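Local structure of protein MJ1225 (Methanocaldococcus jannaschii, 3KH5) at residues 233-238 and 258-263. The protein is of unknown function but binds AMP and ADP and, as a putative archaeal homologue of the gamma subunit of AMPK, probably senses adenine nucleotides. Numbering follows the deposited sequence.
With AMP (adenosine monophosphate), chain C.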
# COMPACT_ATOMS: atom_id res chain seq x y z
N VAL A 233 -17.53 3.24 4.00
CA VAL A 233 -16.69 2.81 2.90
C VAL A 233 -17.26 3.29 1.58
O VAL A 233 -18.48 3.27 1.38
CB VAL A 233 -16.56 1.26 2.88
CG1 VAL A 233 -15.42 0.83 1.98
CG2 VAL A 233 -16.35 0.72 4.28
N ILE A 234 -16.38 3.74 0.69
CA ILE A 234 -16.75 4.01 -0.70
C ILE A 234 -16.74 2.67 -1.43
O ILE A 234 -15.70 2.00 -1.49
CB ILE A 234 -15.79 5.02 -1.36
CG1 ILE A 234 -15.86 6.37 -0.63
CG2 ILE A 234 -16.12 5.19 -2.84
CD1 ILE A 234 -14.67 7.26 -0.85
N THR A 235 -17.89 2.29 -1.97
CA THR A 235 -18.10 0.97 -2.56
C THR A 235 -18.44 1.08 -4.05
O THR A 235 -18.82 2.15 -4.53
CB THR A 235 -19.25 0.21 -1.85
OG1 THR A 235 -20.48 0.93 -2.03
CG2 THR A 235 -18.97 0.06 -0.37
N ALA A 236 -18.31 -0.03 -4.77
CA ALA A 236 -18.83 -0.13 -6.13
C ALA A 236 -19.96 -1.17 -6.13
O ALA A 236 -20.18 -1.84 -5.12
CB ALA A 236 -17.73 -0.52 -7.10
N LYS A 237 -20.68 -1.27 -7.23
CA LYS A 237 -21.67 -2.33 -7.39
C LYS A 237 -21.68 -2.81 -8.83
O LYS A 237 -21.32 -2.06 -9.74
CB LYS A 237 -23.08 -1.89 -6.92
CG LYS A 237 -23.65 -0.65 -7.61
CD LYS A 237 -25.15 -0.46 -7.37
CE LYS A 237 -25.46 0.31 -6.08
NZ LYS A 237 -25.70 -0.61 -4.91
N GLU A 238 -22.07 -4.06 -9.04
CA GLU A 238 -22.17 -4.62 -10.38
C GLU A 238 -23.03 -3.71 -11.24
O GLU A 238 -24.07 -3.20 -10.79
CB GLU A 238 -22.74 -6.04 -10.35
CG GLU A 238 -21.71 -7.09 -9.94
CD GLU A 238 -22.27 -8.50 -9.92
OE1 GLU A 238 -23.17 -8.78 -9.10
OE2 GLU A 238 -21.79 -9.34 -10.71
N PRO A 258 -14.63 -2.04 -2.22
CA PRO A 258 -15.42 -3.26 -2.05
C PRO A 258 -16.65 -3.18 -2.95
O PRO A 258 -17.24 -2.11 -3.08
CB PRO A 258 -15.83 -3.20 -0.57
CG PRO A 258 -14.78 -2.36 0.08
CD PRO A 258 -14.46 -1.31 -0.95
N VAL A 259 -16.99 -4.29 -3.60
CA VAL A 259 -18.18 -4.36 -4.44
C VAL A 259 -19.30 -4.98 -3.61
O VAL A 259 -19.15 -6.09 -3.08
CB VAL A 259 -17.94 -5.16 -5.75
CG1 VAL A 259 -19.12 -5.02 -6.70
CG2 VAL A 259 -16.65 -4.69 -6.43
N VAL A 260 -20.41 -4.25 -3.48
CA VAL A 260 -21.50 -4.68 -2.61
C VAL A 260 -22.87 -4.73 -3.27
O VAL A 260 -23.13 -4.11 -4.31
CB VAL A 260 -21.61 -3.83 -1.31
CG1 VAL A 260 -20.33 -3.91 -0.49
CG2 VAL A 260 -21.98 -2.37 -1.62
N ASP A 261 -23.75 -5.48 -2.60
CA ASP A 261 -25.18 -5.53 -2.82
C ASP A 261 -25.83 -4.25 -2.35
O ASP A 261 -25.18 -3.42 -1.68
CB ASP A 261 -25.77 -6.64 -1.94
CG ASP A 261 -25.96 -7.94 -2.67
OD1 ASP A 261 -26.65 -8.83 -2.12
OD2 ASP A 261 -25.43 -8.10 -3.79
N GLU A 262 -27.11 -4.08 -2.67
CA GLU A 262 -27.89 -3.04 -2.03
C GLU A 262 -28.08 -3.41 -0.55
O GLU A 262 -28.32 -2.53 0.28
CB GLU A 262 -29.25 -2.85 -2.73
CG GLU A 262 -29.88 -1.47 -2.52
CD GLU A 262 -29.67 -0.52 -3.70
OE1 GLU A 262 -28.56 -0.51 -4.29
OE2 GLU A 262 -30.62 0.23 -4.02
N ASN A 263 -27.98 -4.70 -0.23
CA ASN A 263 -28.01 -5.13 1.17
C ASN A 263 -26.64 -5.21 1.82
O ASN A 263 -26.51 -5.62 2.98
CB ASN A 263 -28.76 -6.46 1.32
CG ASN A 263 -30.25 -6.26 1.48
OD1 ASN A 263 -30.94 -5.88 0.53
ND2 ASN A 263 -30.77 -6.51 2.68
P AMP C . -4.81 3.72 1.45
O1P AMP C . -3.75 4.69 1.07
O2P AMP C . -4.17 2.36 2.04
O3P AMP C . -5.70 3.24 0.18
O5' AMP C . -5.82 4.26 2.57
C5' AMP C . -5.80 5.61 3.08
C4' AMP C . -7.06 5.87 3.91
O4' AMP C . -8.17 5.69 2.99
C3' AMP C . -7.16 4.76 4.97
O3' AMP C . -7.64 5.29 6.22
C2' AMP C . -8.18 3.80 4.38
O2' AMP C . -8.93 3.16 5.43
C1' AMP C . -9.08 4.73 3.56
N9 AMP C . -9.78 4.03 2.45
C8 AMP C . -9.23 3.23 1.53
N7 AMP C . -10.17 2.78 0.70
C5 AMP C . -11.33 3.30 1.10
C6 AMP C . -12.63 3.20 0.63
N6 AMP C . -12.90 2.44 -0.43
N1 AMP C . -13.60 3.87 1.27
C2 AMP C . -13.34 4.63 2.33
N3 AMP C . -12.11 4.75 2.80
C4 AMP C . -11.09 4.10 2.21
O HOH W 1 -23.41 -5.39 -6.94
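In the fourth CBS motif of the chain, Ala236 and Val259 form a single parallel bridge, joining the extended lead-in to helix 242-252 with the strand that follows it; the bridge marks the first, irregular limb of the beta-alpha-beta unit expected of a CBS motif. Ala236 uses both its peptide groups: its N donates to Pro258 O (2.9 Å, N-H...O 160°), and its O accepts from Val260 N. The same oxygen is also approached by Val259 CA in a CA-H...O contact of 3.3 Å. Beyond Ala236 the backbones are linked through a water, which accepts from Glu238 N and donates to Val260 O.

Side chains pack along both ends of the bridge. Val233 CG1, anti to its own backbone N (chi1 -165°), meets the Pro258 ring at CG and CD, while Pro258 CD also lies 3.6 Å from Ile234 O. Thr235 crosses Val260 at about a right angle, with Thr235 OG1 3.6 Å from Val260 CG2. At the outer end Lys237 bends at chi3 and chi4, bringing NZ to Glu262 OE1 in a salt bridge of 2.9 Å, nearly along the C-O axis of the carboxylate.

The segment 233-238 also contributes to a nucleotide site: Ile234 pairs with the adenine of AMP through its backbone, Ile234 N donating to AMP N1 (2.8 Å) and Ile234 O accepting from AMP N6. Helix 242-252 packs on Ile234 and Ala236 through Ile248 and Ile245, Leu190 of strand 189-195 touches Thr235, Pro258 and Val260, and Val259 hydrogen-bonds through its backbone to the antiparallel strand 266-271.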